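Uncharacterized protein (Bacillus cereus, PDB 5F2H) is of unknown function but belongs to the alpha/beta hydrolase superfamily, and so is probably a hydrolase, with a substrate that has not been identified. Local coordinates at residues Ser165-Phe170 and Val175-Gln180; Glu184-His189 and Lys221-Asp226; Glu243-Leu248 and Val274-Asp279; Lys254-Cys259 and Asp301-Glu306. One frame throughout, in Å; residues are numbered along the deposited sequence.

How the interactions relate
All four contacts lie in the alpha/beta hydrolase part of the chain, around its parallel six-stranded sheet. Interactions 1 and 2 share helix 179-195: interaction 1 lies at its beginning, where Asp178 caps it, and interaction 2, centred about 17 Å away, lies along its middle. They meet where Ser166 OG approaches Glu185 OE2, a probable hydrogen bond modelled too short to be taken literally, and both also touch the second subunit. Interaction 3, about 19 Å from interaction 2 between centres, joins it through Lys221 and Val247. Interactions 3 and 4, with centres about 18 Å apart, interlock along the chain: strand 254-260 runs between the two parts of interaction 3 and is then covered by helix 300-313.

Interaction 1. Residues Ser165-Phe170 and Val175-Gln180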
loop_
_atom_site.group_PDB
_atom_site.type_symbol
_atom_site.label_atom_id
_atom_site.label_comp_id
_atom_site.label_asym_id
_atom_site.label_seq_id
_atom_site.Cartn_x
_atom_site.Cartn_y
_atom_site.Cartn_z
ATOM N N SER B 165 -7.055 27.663 4.735
ATOM C CA SER B 165 -7.606 28.404 5.853
ATOM C C SER B 165 -8.790 29.245 5.444
ATOM O O SER B 165 -8.861 29.748 4.332
ATOM C CB SER B 165 -6.546 29.315 6.467
ATOM O OG SER B 165 -7.114 30.117 7.495
ATOM N N SER B 166 -9.720 29.398 6.361
ATOM C CA SER B 166 -10.887 30.212 6.113
ATOM C C SER B 166 -10.567 31.697 6.280
ATOM O O SER B 166 -11.324 32.536 5.824
ATOM C CB SER B 166 -11.962 29.843 7.113
ATOM O OG SER B 166 -11.465 30.012 8.429
ATOM N N GLN B 167 -9.423 32.021 6.879
ATOM C CA GLN B 167 -9.053 33.416 7.130
ATOM C C GLN B 167 -8.486 34.063 5.865
ATOM O O GLN B 167 -7.284 34.006 5.601
ATOM C CB GLN B 167 -8.047 33.474 8.281
ATOM C CG GLN B 167 -8.495 32.754 9.559
ATOM C CD GLN B 167 -7.348 32.578 10.558
ATOM O OE1 GLN B 167 -6.567 33.502 10.810
ATOM N NE2 GLN B 167 -7.239 31.374 11.121
ATOM N N ILE B 168 -9.366 34.745 5.132
ATOM C CA ILE B 168 -9.017 35.408 3.866
ATOM C C ILE B 168 -8.548 36.856 4.085
ATOM O O ILE B 168 -9.156 37.600 4.838
ATOM C CB ILE B 168 -10.224 35.333 2.883
ATOM C CG1 ILE B 168 -9.813 35.689 1.459
ATOM C CG2 ILE B 168 -11.390 36.195 3.354
ATOM C CD1 ILE B 168 -10.949 35.575 0.469
ATOM N N GLN B 169 -7.454 37.233 3.433
ATOM C CA GLN B 169 -6.867 38.575 3.546
ATOM C C GLN B 169 -7.049 39.407 2.274
ATOM O O GLN B 169 -7.007 40.621 2.322
ATOM C CB GLN B 169 -5.382 38.427 3.858
ATOM C CG GLN B 169 -4.627 39.735 4.040
ATOM C CD GLN B 169 -3.133 39.513 4.135
ATOM O OE1 GLN B 169 -2.678 38.440 4.543
ATOM N NE2 GLN B 169 -2.355 40.512 3.725
ATOM N N PHE B 170 -7.177 38.729 1.139
ATOM C CA PHE B 170 -7.384 39.336 -0.178
ATOM C C PHE B 170 -7.725 38.209 -1.145
ATOM O O PHE B 170 -7.583 37.041 -0.796
ATOM C CB PHE B 170 -6.154 40.103 -0.656
ATOM C CG PHE B 170 -4.930 39.267 -0.736
ATOM C CD1 PHE B 170 -4.623 38.577 -1.902
ATOM C CD2 PHE B 170 -4.087 39.146 0.368
ATOM C CE1 PHE B 170 -3.495 37.782 -1.962
ATOM C CE2 PHE B 170 -2.957 38.352 0.313
ATOM C CZ PHE B 170 -2.657 37.673 -0.853
ATOM N N VAL B 175 -4.604 33.175 5.345
ATOM C CA VAL B 175 -3.633 33.193 6.465
ATOM C C VAL B 175 -3.990 32.410 7.700
ATOM O O VAL B 175 -5.172 32.174 7.973
ATOM C CB VAL B 175 -3.388 34.621 6.995
ATOM C CG1 VAL B 175 -2.773 35.498 5.911
ATOM C CG2 VAL B 175 -4.677 35.242 7.502
ATOM N N TRP B 176 -2.953 32.083 8.486
ATOM C CA TRP B 176 -3.106 31.332 9.748
ATOM C C TRP B 176 -2.920 32.222 10.994
ATOM O O TRP B 176 -2.410 31.761 12.009
ATOM C CB TRP B 176 -2.113 30.174 9.809
ATOM C CG TRP B 176 -2.262 29.219 8.706
ATOM C CD1 TRP B 176 -1.466 29.099 7.593
ATOM C CD2 TRP B 176 -3.322 28.286 8.539
ATOM N NE1 TRP B 176 -1.949 28.115 6.771
ATOM C CE2 TRP B 176 -3.099 27.610 7.319
ATOM C CE3 TRP B 176 -4.442 27.944 9.310
ATOM C CZ2 TRP B 176 -3.930 26.591 6.868
ATOM C CZ3 TRP B 176 -5.288 26.933 8.840
ATOM C CH2 TRP B 176 -5.015 26.267 7.628
ATOM N N ASP B 177 -3.353 33.482 10.913
ATOM C CA ASP B 177 -3.233 34.438 12.022
ATOM C C ASP B 177 -3.751 33.886 13.335
ATOM O O ASP B 177 -2.994 33.730 14.298
ATOM C CB ASP B 177 -4.013 35.717 11.716
ATOM C CG ASP B 177 -3.402 36.540 10.629
ATOM O OD1 ASP B 177 -2.220 36.310 10.258
ATOM O OD2 ASP B 177 -4.104 37.480 10.204
ATOM N N ASP B 178 -5.053 33.592 13.317
ATOM C CA ASP B 178 -5.800 33.054 14.427
ATOM C C ASP B 178 -5.513 31.567 14.464
ATOM O O ASP B 178 -6.238 30.786 13.877
ATOM C CB ASP B 178 -7.300 33.339 14.207
ATOM C CG ASP B 178 -8.167 32.968 15.403
ATOM O OD1 ASP B 178 -7.720 32.190 16.283
ATOM O OD2 ASP B 178 -9.313 33.472 15.463
ATOM N N ILE B 179 -4.451 31.186 15.173
ATOM C CA ILE B 179 -4.044 29.779 15.264
ATOM C C ILE B 179 -5.044 28.837 15.905
ATOM O O ILE B 179 -4.796 27.627 15.966
ATOM C CB ILE B 179 -2.655 29.562 15.927
ATOM C CG1 ILE B 179 -2.646 29.993 17.402
ATOM C CG2 ILE B 179 -1.566 30.270 15.124
ATOM C CD1 ILE B 179 -1.320 29.741 18.102
ATOM N N GLN B 180 -6.161 29.366 16.397
ATOM C CA GLN B 180 -7.165 28.510 17.022
ATOM C C GLN B 180 -8.066 27.946 15.978
ATOM O O GLN B 180 -8.244 26.730 15.914
ATOM C CB GLN B 180 -7.959 29.260 18.074
ATOM C CG GLN B 180 -7.099 29.680 19.249
ATOM C CD GLN B 180 -6.487 28.490 19.963
ATOM O OE1 GLN B 180 -6.959 27.356 19.825
ATOM N NE2 GLN B 180 -5.469 28.751 20.778
#
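Val175 N donates to Gln167 O (2.8 Å) in a nearly straight backbone bond, at a point where residues 165-169 and 175-178 run 104° apart. Gln167 then reaches Asp178 with both ends of its amide: OE1 accepts from Asp178 N at 2.9 Å, and NE2 donates to Asp178 O at 3.0 Å from above the carbonyl plane. This two-point grip fixes the rotation of the amide and clasps an inverse gamma turn centred on Asp178. The clasped turn sits at the start of helix 179-195, where Asp178 is the N-cap residue and its OD1 accepts from Gln180 N. Just inside the crossing point, the short antiparallel strands 168-170 and 173-174 form a small hairpin. Ser165 has OG anti to its own N (chi1 175°), and from there the hydroxyl works twice, donating to Val175 O (2.9 Å) and accepting from Gln167 N (3.1 Å) in an ST turn. Its CB lies over one face of the Trp176 indole, 3.5 Å from the centroid of the six-membered ring, a CH-pi contact. Trp176 NE1 bonds to His137 O, and the indole touches Ala209, within a possible nucleophile elbow (GxSxG) that is unconfirmed.

Interaction 2. Residues Glu184-His189 and Lys221-Asp226; sequences EELKEH and KDIDVD
Leu186 lays its branched end against the tip of Ile223, with CG 3.3 Å from Ile223 CD1 and the two side chains crossing at about a right angle. Ile223 CD1 abuts the branch carbon of Leu186 itself, on its C-H side, with the two leucine methyls about equally far off (CD1 3.8 Å, CD2 3.7 Å). Leu186 gets there because CG stands anti to the backbone N (chi1 -176°), which swings the branch across toward the loop. Thr217 of helix 209-219 touches both residues, and Ile204 of strand 202-207 adds to the apolar cluster around Leu186. One residue on, the exposed Lys187, extended, passes Asp222 at a slant. Its NZ comes to 3.4 Å from Asp222 OD1, a salt bridge whose hydrogen bond is weak. The aliphatic chain also touches: Lys187 CD lies 4.0 Å from Asp222 CB. The other carboxylate oxygen, OD2, has a long, weak ion pair with Lys183, one helical turn earlier. On the loop side, Lys221, at positive phi, closes helix 209-219 in a Schellman motif, and the chain then runs past helix 179-195 to strand 227-231. The contact joins two successive crossovers of the alpha/beta hydrolase fold: helix 179-195, linking strands 158-164 and 202-207, meets the loop that ends helix 209-219, which leads on from strand 202-207 to parallel strand 227-231.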
loop_
_atom_site.group_PDB
_atom_site.type_symbol
_atom_site.label_atom_id
_atom_site.label_comp_id
_atom_site.label_asym_id
_atom_site.label_seq_id
_atom_site.Cartn_x
_atom_site.Cartn_y
_atom_site.Cartn_z
ATOM N N GLU B 184 -8.601 24.088 14.847
ATOM C CA GLU B 184 -9.967 23.544 14.770
ATOM C C GLU B 184 -10.239 22.957 13.423
ATOM O O GLU B 184 -10.609 21.805 13.329
ATOM C CB GLU B 184 -11.022 24.611 15.051
ATOM C CG GLU B 184 -10.951 25.207 16.442
ATOM C CD GLU B 184 -11.913 26.354 16.622
ATOM O OE1 GLU B 184 -12.777 26.557 15.740
ATOM O OE2 GLU B 184 -11.793 27.060 17.649
ATOM N N GLU B 185 -10.058 23.766 12.387
ATOM C CA GLU B 185 -10.264 23.334 11.002
ATOM C C GLU B 185 -9.425 22.113 10.722
ATOM O O GLU B 185 -9.948 21.097 10.293
ATOM C CB GLU B 185 -9.912 24.443 10.014
ATOM C CG GLU B 185 -10.807 25.662 10.155
ATOM C CD GLU B 185 -10.423 26.797 9.231
ATOM O OE1 GLU B 185 -9.724 26.538 8.200
ATOM O OE2 GLU B 185 -10.855 27.942 9.528
ATOM N N LEU B 186 -8.137 22.188 11.036
ATOM C CA LEU B 186 -7.247 21.066 10.823
ATOM C C LEU B 186 -7.804 19.794 11.436
ATOM O O LEU B 186 -7.642 18.714 10.884
ATOM C CB LEU B 186 -5.833 21.344 11.339
ATOM C CG LEU B 186 -4.850 20.191 11.041
ATOM C CD1 LEU B 186 -4.917 19.727 9.583
ATOM C CD2 LEU B 186 -3.404 20.515 11.405
ATOM N N LYS B 187 -8.487 19.920 12.562
ATOM C CA LYS B 187 -9.075 18.765 13.234
ATOM C C LYS B 187 -10.289 18.302 12.454
ATOM O O LYS B 187 -10.449 17.116 12.197
ATOM C CB LYS B 187 -9.467 19.148 14.654
ATOM C CG LYS B 187 -10.007 18.013 15.489
ATOM C CD LYS B 187 -10.296 18.563 16.870
ATOM C CE LYS B 187 -10.422 17.459 17.896
ATOM N NZ LYS B 187 -10.687 18.015 19.252
ATOM N N GLU B 188 -11.121 19.256 12.058
ATOM C CA GLU B 188 -12.337 18.969 11.297
ATOM C C GLU B 188 -11.988 18.178 10.053
ATOM O O GLU B 188 -12.597 17.149 9.794
ATOM C CB GLU B 188 -13.072 20.253 10.890
ATOM C CG GLU B 188 -13.535 21.162 12.031
ATOM C CD GLU B 188 -14.568 20.521 12.952
ATOM O OE1 GLU B 188 -14.925 19.343 12.733
ATOM O OE2 GLU B 188 -15.055 21.207 13.889
ATOM N N HIS B 189 -11.010 18.652 9.283
ATOM C CA HIS B 189 -10.611 17.935 8.088
ATOM C C HIS B 189 -10.119 16.541 8.420
ATOM O O HIS B 189 -10.509 15.564 7.781
ATOM C CB HIS B 189 -9.526 18.655 7.294
ATOM C CG HIS B 189 -9.971 19.945 6.689
ATOM N ND1 HIS B 189 -9.427 21.160 7.043
ATOM C CD2 HIS B 189 -10.953 20.216 5.801
ATOM C CE1 HIS B 189 -10.027 22.121 6.369
ATOM N NE2 HIS B 189 -10.965 21.576 5.615
ATOM N N LYS B 221 -2.936 17.192 20.846
ATOM C CA LYS B 221 -3.396 15.855 20.498
ATOM C C LYS B 221 -4.699 15.875 19.700
ATOM O O LYS B 221 -5.546 15.000 19.842
ATOM C CB LYS B 221 -3.497 14.954 21.744
ATOM C CG LYS B 221 -2.162 14.776 22.475
ATOM C CD LYS B 221 -2.100 13.640 23.502
ATOM C CE LYS B 221 -3.115 13.736 24.635
ATOM N NZ LYS B 221 -2.875 14.888 25.541
ATOM N N ASP B 222 -4.855 16.890 18.859
ATOM C CA ASP B 222 -6.047 17.018 18.037
ATOM C C ASP B 222 -5.894 16.219 16.772
ATOM O O ASP B 222 -6.831 16.126 15.979
ATOM C CB ASP B 222 -6.350 18.487 17.730
ATOM C CG ASP B 222 -6.939 19.226 18.920
ATOM O OD1 ASP B 222 -7.434 18.562 19.863
ATOM O OD2 ASP B 222 -6.991 20.471 18.879
ATOM N N ILE B 223 -4.715 15.624 16.604
ATOM C CA ILE B 223 -4.405 14.831 15.441
ATOM C C ILE B 223 -3.283 13.855 15.723
ATOM O O ILE B 223 -2.250 14.248 16.227
ATOM C CB ILE B 223 -3.960 15.734 14.288
ATOM C CG1 ILE B 223 -5.159 16.481 13.747
ATOM C CG2 ILE B 223 -3.382 14.911 13.148
ATOM C CD1 ILE B 223 -4.832 17.289 12.520
ATOM N N ASP B 224 -3.486 12.593 15.372
ATOM C CA ASP B 224 -2.487 11.571 15.583
ATOM C C ASP B 224 -1.609 11.501 14.332
ATOM O O ASP B 224 -2.098 11.219 13.233
ATOM C CB ASP B 224 -3.203 10.248 15.849
ATOM C CG ASP B 224 -2.282 9.178 16.411
ATOM O OD1 ASP B 224 -1.124 9.497 16.761
ATOM O OD2 ASP B 224 -2.739 8.023 16.553
ATOM N N VAL B 225 -0.312 11.742 14.515
ATOM C CA VAL B 225 0.663 11.750 13.436
ATOM C C VAL B 225 1.890 10.913 13.731
ATOM O O VAL B 225 2.357 10.860 14.848
ATOM C CB VAL B 225 1.106 13.203 13.201
ATOM C CG1 VAL B 225 2.397 13.309 12.444
ATOM C CG2 VAL B 225 0.014 13.987 12.509
ATOM N N ASP B 226 2.416 10.262 12.705
ATOM C CA ASP B 226 3.612 9.432 12.836
ATOM C C ASP B 226 4.893 10.245 12.677
ATOM O O ASP B 226 5.945 9.823 13.125
ATOM C CB ASP B 226 3.592 8.283 11.821
ATOM C CG ASP B 226 2.432 7.322 12.050
ATOM O OD1 ASP B 226 1.486 7.674 12.795
ATOM O OD2 ASP B 226 2.461 6.214 11.467
#

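Interaction 3. Residues Glu243-Leu248 and Val274-Asp279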
loop_
_atom_site.group_PDB
_atom_site.type_symbol
_atom_site.label_atom_id
_atom_site.label_comp_id
_atom_site.label_asym_id
_atom_site.label_seq_id
_atom_site.Cartn_x
_atom_site.Cartn_y
_atom_site.Cartn_z
ATOM N N GLU B 243 6.231 23.028 27.775
ATOM C CA GLU B 243 5.521 21.916 28.436
ATOM C C GLU B 243 4.871 21.002 27.397
ATOM O O GLU B 243 5.032 19.782 27.432
ATOM C CB GLU B 243 4.460 22.386 29.471
ATOM C CG GLU B 243 3.082 22.886 28.974
ATOM C CD GLU B 243 3.096 24.163 28.156
ATOM O OE1 GLU B 243 4.190 24.696 27.868
ATOM O OE2 GLU B 243 1.988 24.630 27.803
ATOM N N LEU B 244 4.145 21.606 26.465
ATOM C CA LEU B 244 3.467 20.860 25.419
ATOM C C LEU B 244 4.369 20.031 24.514
ATOM O O LEU B 244 3.935 19.009 23.982
ATOM C CB LEU B 244 2.605 21.815 24.606
ATOM C CG LEU B 244 1.345 22.240 25.337
ATOM C CD1 LEU B 244 0.668 23.430 24.695
ATOM C CD2 LEU B 244 0.371 21.075 25.436
ATOM N N LEU B 245 5.617 20.455 24.351
ATOM C CA LEU B 245 6.565 19.710 23.521
ATOM C C LEU B 245 6.844 18.307 24.081
ATOM O O LEU B 245 7.416 17.473 23.402
ATOM C CB LEU B 245 7.859 20.511 23.314
ATOM C CG LEU B 245 7.717 21.774 22.440
ATOM C CD1 LEU B 245 8.946 22.672 22.502
ATOM C CD2 LEU B 245 7.378 21.415 21.001
ATOM N N GLU B 246 6.466 18.065 25.333
ATOM C CA GLU B 246 6.639 16.755 25.959
ATOM C C GLU B 246 5.927 15.703 25.122
ATOM O O GLU B 246 6.430 14.606 24.918
ATOM C CB GLU B 246 6.021 16.755 27.359
ATOM C CG GLU B 246 6.001 15.391 28.046
ATOM C CD GLU B 246 5.358 15.430 29.426
ATOM O OE1 GLU B 246 5.237 16.533 30.007
ATOM O OE2 GLU B 246 4.997 14.352 29.950
ATOM N N VAL B 247 4.745 16.067 24.642
ATOM C CA VAL B 247 3.920 15.186 23.835
ATOM C C VAL B 247 4.723 14.457 22.760
ATOM O O VAL B 247 4.394 13.336 22.381
ATOM C CB VAL B 247 2.744 15.958 23.196
ATOM C CG1 VAL B 247 1.935 15.053 22.280
ATOM C CG2 VAL B 247 1.841 16.552 24.269
ATOM N N LEU B 248 5.794 15.073 22.286
ATOM C CA LEU B 248 6.619 14.456 21.248
ATOM C C LEU B 248 7.462 13.257 21.720
ATOM O O LEU B 248 7.816 12.392 20.920
ATOM C CB LEU B 248 7.538 15.513 20.637
ATOM C CG LEU B 248 6.850 16.740 20.024
ATOM C CD1 LEU B 248 7.902 17.738 19.566
ATOM C CD2 LEU B 248 5.923 16.364 18.881
ATOM N N VAL B 274 14.643 23.298 17.042
ATOM C CA VAL B 274 15.507 22.122 16.935
ATOM C C VAL B 274 16.278 21.897 18.238
ATOM O O VAL B 274 16.569 20.759 18.607
ATOM C CB VAL B 274 16.501 22.259 15.757
ATOM C CG1 VAL B 274 17.521 21.131 15.777
ATOM C CG2 VAL B 274 15.748 22.276 14.427
ATOM N N GLN B 275 16.634 22.987 18.912
ATOM C CA GLN B 275 17.358 22.914 20.182
ATOM C C GLN B 275 16.521 22.178 21.235
ATOM O O GLN B 275 17.018 21.289 21.921
ATOM C CB GLN B 275 17.703 24.325 20.665
ATOM C CG GLN B 275 18.412 24.399 22.002
ATOM C CD GLN B 275 19.745 23.672 22.034
ATOM O OE1 GLN B 275 20.198 23.102 21.041
ATOM N NE2 GLN B 275 20.386 23.696 23.200
ATOM N N VAL B 276 15.239 22.527 21.323
ATOM C CA VAL B 276 14.348 21.879 22.267
ATOM C C VAL B 276 14.190 20.397 21.894
ATOM O O VAL B 276 14.193 19.536 22.769
ATOM C CB VAL B 276 12.965 22.546 22.313
ATOM C CG1 VAL B 276 12.057 21.780 23.255
ATOM C CG2 VAL B 276 13.074 24.005 22.728
ATOM N N LEU B 277 14.049 20.095 20.600
ATOM C CA LEU B 277 13.902 18.703 20.166
ATOM C C LEU B 277 15.088 17.871 20.635
ATOM O O LEU B 277 14.934 16.682 20.895
ATOM C CB LEU B 277 13.773 18.570 18.636
ATOM C CG LEU B 277 12.597 19.200 17.886
ATOM C CD1 LEU B 277 12.696 18.813 16.418
ATOM C CD2 LEU B 277 11.250 18.750 18.415
ATOM N N LYS B 278 16.270 18.484 20.697
ATOM C CA LYS B 278 17.487 17.794 21.159
ATOM C C LYS B 278 17.465 17.667 22.707
ATOM O O LYS B 278 17.768 16.606 23.269
ATOM C CB LYS B 278 18.746 18.537 20.703
ATOM C CG LYS B 278 20.033 17.875 21.162
ATOM C CD LYS B 278 21.287 18.641 20.756
ATOM C CE LYS B 278 22.529 17.967 21.346
ATOM N NZ LYS B 278 23.810 18.649 21.013
ATOM N N ASP B 279 17.072 18.755 23.371
ATOM C CA ASP B 279 16.962 18.804 24.824
ATOM C C ASP B 279 15.986 17.746 25.348
ATOM O O ASP B 279 16.215 17.172 26.420
ATOM C CB ASP B 279 16.469 20.190 25.279
ATOM C CG ASP B 279 17.452 21.311 24.954
ATOM O OD1 ASP B 279 18.658 21.019 24.782
ATOM O OD2 ASP B 279 17.023 22.491 24.938
#
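No polar bond crosses between Leu245 and Leu248 on one side and Val276 and Leu277 on the other; the polar bonds here stay within each backbone, the shortest being Asp279 N to Gln275 O at 2.9 Å. In the other segment Leu248 N bonds to Leu245 O at 3.1 Å. That bond spans three residues, and the same spacing sets both leucines on one face of the 243-248 turn. A single Leu245 methyl, CD1, comes across the Val276 side chain, 3.3 Å from CG1 and 4.0 Å from CB, while the second leucine methyl lies farther off. The two side chains cross at about a right angle. Val276 CG1 is anti to the backbone N (chi1 177°), an orientation that aims this methyl at Leu245. The second pair is a single methyl contact, Leu248 CD1 to Leu277 CD2 at 3.7 Å, and its side chains approach at a slant. Around the pairs, Leu219 of helix 209-219 touches both Leu245 and Leu248. Ile238 adds to the packing on Leu245, and Ile282 to that on Leu248; Leu277 also reaches His284 of strand 284-289. The contact thus joins the short helix 247-250 and the turns before it to the C-terminal part of helix 267-279, on either side of strand 254-260 in sequence. With only aliphatic carbons meeting, the contact between these two segments is apolar and dispersive, with no directional bond across it.

Interaction 4. Residues Lys254-Cys259 and Asp301-Glu306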
loop_
_atom_site.group_PDB
_atom_site.type_symbol
_atom_site.label_atom_id
_atom_site.label_comp_id
_atom_site.label_asym_id
_atom_site.label_seq_id
_atom_site.Cartn_x
_atom_site.Cartn_y
_atom_site.Cartn_z
ATOM N N LYS B 254 8.734 11.162 14.796
ATOM C CA LYS B 254 9.982 11.592 14.137
ATOM C C LYS B 254 9.774 12.917 13.406
ATOM O O LYS B 254 8.725 13.147 12.820
ATOM C CB LYS B 254 10.494 10.521 13.180
ATOM C CG LYS B 254 10.816 9.195 13.853
ATOM C CD LYS B 254 11.431 8.196 12.882
ATOM C CE LYS B 254 11.694 6.849 13.545
ATOM N NZ LYS B 254 12.312 5.858 12.619
ATOM N N GLY B 255 10.771 13.790 13.455
ATOM C CA GLY B 255 10.673 15.097 12.816
ATOM C C GLY B 255 11.779 15.365 11.815
ATOM O O GLY B 255 12.940 15.012 12.036
ATOM N N TYR B 256 11.408 15.959 10.687
ATOM C CA TYR B 256 12.368 16.278 9.655
ATOM C C TYR B 256 12.113 17.749 9.438
ATOM O O TYR B 256 11.016 18.137 9.053
ATOM C CB TYR B 256 12.093 15.473 8.389
ATOM C CG TYR B 256 13.234 15.482 7.379
ATOM C CD1 TYR B 256 13.430 16.557 6.518
ATOM C CD2 TYR B 256 14.084 14.385 7.258
ATOM C CE1 TYR B 256 14.457 16.550 5.587
ATOM C CE2 TYR B 256 15.104 14.367 6.329
ATOM C CZ TYR B 256 15.284 15.450 5.496
ATOM O OH TYR B 256 16.313 15.430 4.587
ATOM N N VAL B 257 13.091 18.572 9.789
ATOM C CA VAL B 257 12.976 20.019 9.651
ATOM C C VAL B 257 14.035 20.523 8.680
ATOM O O VAL B 257 15.186 20.075 8.712
ATOM C CB VAL B 257 13.152 20.712 11.008
ATOM C CG1 VAL B 257 13.099 22.221 10.843
ATOM C CG2 VAL B 257 12.090 20.220 11.976
ATOM N N VAL B 258 13.638 21.464 7.832
ATOM C CA VAL B 258 14.527 22.014 6.860
ATOM C C VAL B 258 14.382 23.506 6.881
ATOM O O VAL B 258 13.279 24.006 7.015
ATOM C CB VAL B 258 14.126 21.523 5.436
ATOM C CG1 VAL B 258 15.030 22.144 4.367
ATOM C CG2 VAL B 258 14.165 19.998 5.335
ATOM N N CYS B 259 15.483 24.217 6.725
ATOM C CA CYS B 259 15.444 25.669 6.672
ATOM C C CYS B 259 16.712 26.178 6.028
ATOM O O CYS B 259 17.785 25.570 6.158
ATOM C CB CYS B 259 15.288 26.295 8.035
ATOM S SG CYS B 259 15.203 28.097 7.947
ATOM N N ASP B 301 11.764 17.986 -3.469
ATOM C CA ASP B 301 11.037 16.724 -3.659
ATOM C C ASP B 301 11.929 15.520 -3.310
ATOM O O ASP B 301 11.420 14.430 -2.993
ATOM C CB ASP B 301 10.388 16.623 -5.050
ATOM C CG ASP B 301 11.385 16.755 -6.185
ATOM O OD1 ASP B 301 12.592 16.961 -5.923
ATOM O OD2 ASP B 301 10.950 16.685 -7.356
ATOM N N GLU B 302 13.249 15.732 -3.360
ATOM C CA GLU B 302 14.226 14.705 -3.005
ATOM C C GLU B 302 14.336 14.616 -1.495
ATOM O O GLU B 302 14.508 13.532 -0.947
ATOM C CB GLU B 302 15.597 14.986 -3.621
ATOM C CG GLU B 302 15.632 14.792 -5.120
ATOM C CD GLU B 302 15.359 13.344 -5.524
ATOM O OE1 GLU B 302 15.254 12.466 -4.635
ATOM O OE2 GLU B 302 15.269 13.069 -6.741
ATOM N N LEU B 303 14.253 15.759 -0.822
ATOM C CA LEU B 303 14.311 15.774 0.628
ATOM C C LEU B 303 13.080 15.055 1.131
ATOM O O LEU B 303 13.183 14.267 2.067
ATOM C CB LEU B 303 14.370 17.187 1.185
ATOM C CG LEU B 303 15.563 18.027 0.720
ATOM C CD1 LEU B 303 15.494 19.412 1.345
ATOM C CD2 LEU B 303 16.889 17.354 1.049
ATOM N N LEU B 304 11.923 15.316 0.510
ATOM C CA LEU B 304 10.678 14.633 0.903
ATOM C C LEU B 304 10.821 13.121 0.837
ATOM O O LEU B 304 10.194 12.409 1.625
ATOM C CB LEU B 304 9.483 15.037 0.050
ATOM C CG LEU B 304 8.793 16.373 0.261
ATOM C CD1 LEU B 304 7.705 16.581 -0.783
ATOM C CD2 LEU B 304 8.183 16.388 1.650
ATOM N N LYS B 305 11.604 12.632 -0.121
ATOM C CA LYS B 305 11.822 11.199 -0.248
ATOM C C LYS B 305 12.529 10.722 1.030
ATOM O O LYS B 305 12.029 9.820 1.709
ATOM C CB LYS B 305 12.623 10.874 -1.506
ATOM C CG LYS B 305 12.783 9.387 -1.760
ATOM C CD LYS B 305 13.412 9.067 -3.105
ATOM C CE LYS B 305 12.510 9.501 -4.252
ATOM N NZ LYS B 305 13.066 9.110 -5.575
ATOM N N GLU B 306 13.667 11.340 1.365
ATOM C CA GLU B 306 14.407 10.991 2.592
ATOM C C GLU B 306 13.527 11.082 3.829
ATOM O O GLU B 306 13.487 10.180 4.643
ATOM C CB GLU B 306 15.571 11.942 2.888
ATOM C CG GLU B 306 16.851 11.816 2.095
ATOM C CD GLU B 306 17.943 12.714 2.689
ATOM O OE1 GLU B 306 19.123 12.612 2.279
ATOM O OE2 GLU B 306 17.631 13.494 3.623
#
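Tyr256 carries this contact, sending its ring from strand 254-260 toward helix 300-313, where OH donates to Glu306 OE2 at 2.5 Å. With CG anti to the backbone N (chi1 -166°), the ring stands out from the strand and delivers the phenol to the helix. Glu306 answers with CG anti to its carbonyl carbon (chi1 -77°) and an extended chain beyond, which lets the carboxylate reach outward from the helix to the phenol. OE2, met nearly along its C-O axis, sits at the ring edge and in its plane, while the carboxylate is turned 74° from the ring. The hydroxyl of a buried tyrosine is thereby satisfied by a glutamate at the protein surface. Leu303, one turn earlier, packs beside the phenol, its CD2 4.1 Å from Tyr256 OH. Its other methyl, CD1, meets Val258 CG1 at 4.1 Å, with the two side chains crossing at a slant. Lys287 of strand 284-289 also touches Tyr256 and Leu303. Val257 and Cys259 point the other way, onto helix 267-279. Helix and strand run almost antiparallel, their axes 10.1 Å apart, as in the layered alpha/beta/alpha sandwich of alpha/beta hydrolases, with the final helix covering one face of the parallel sheet.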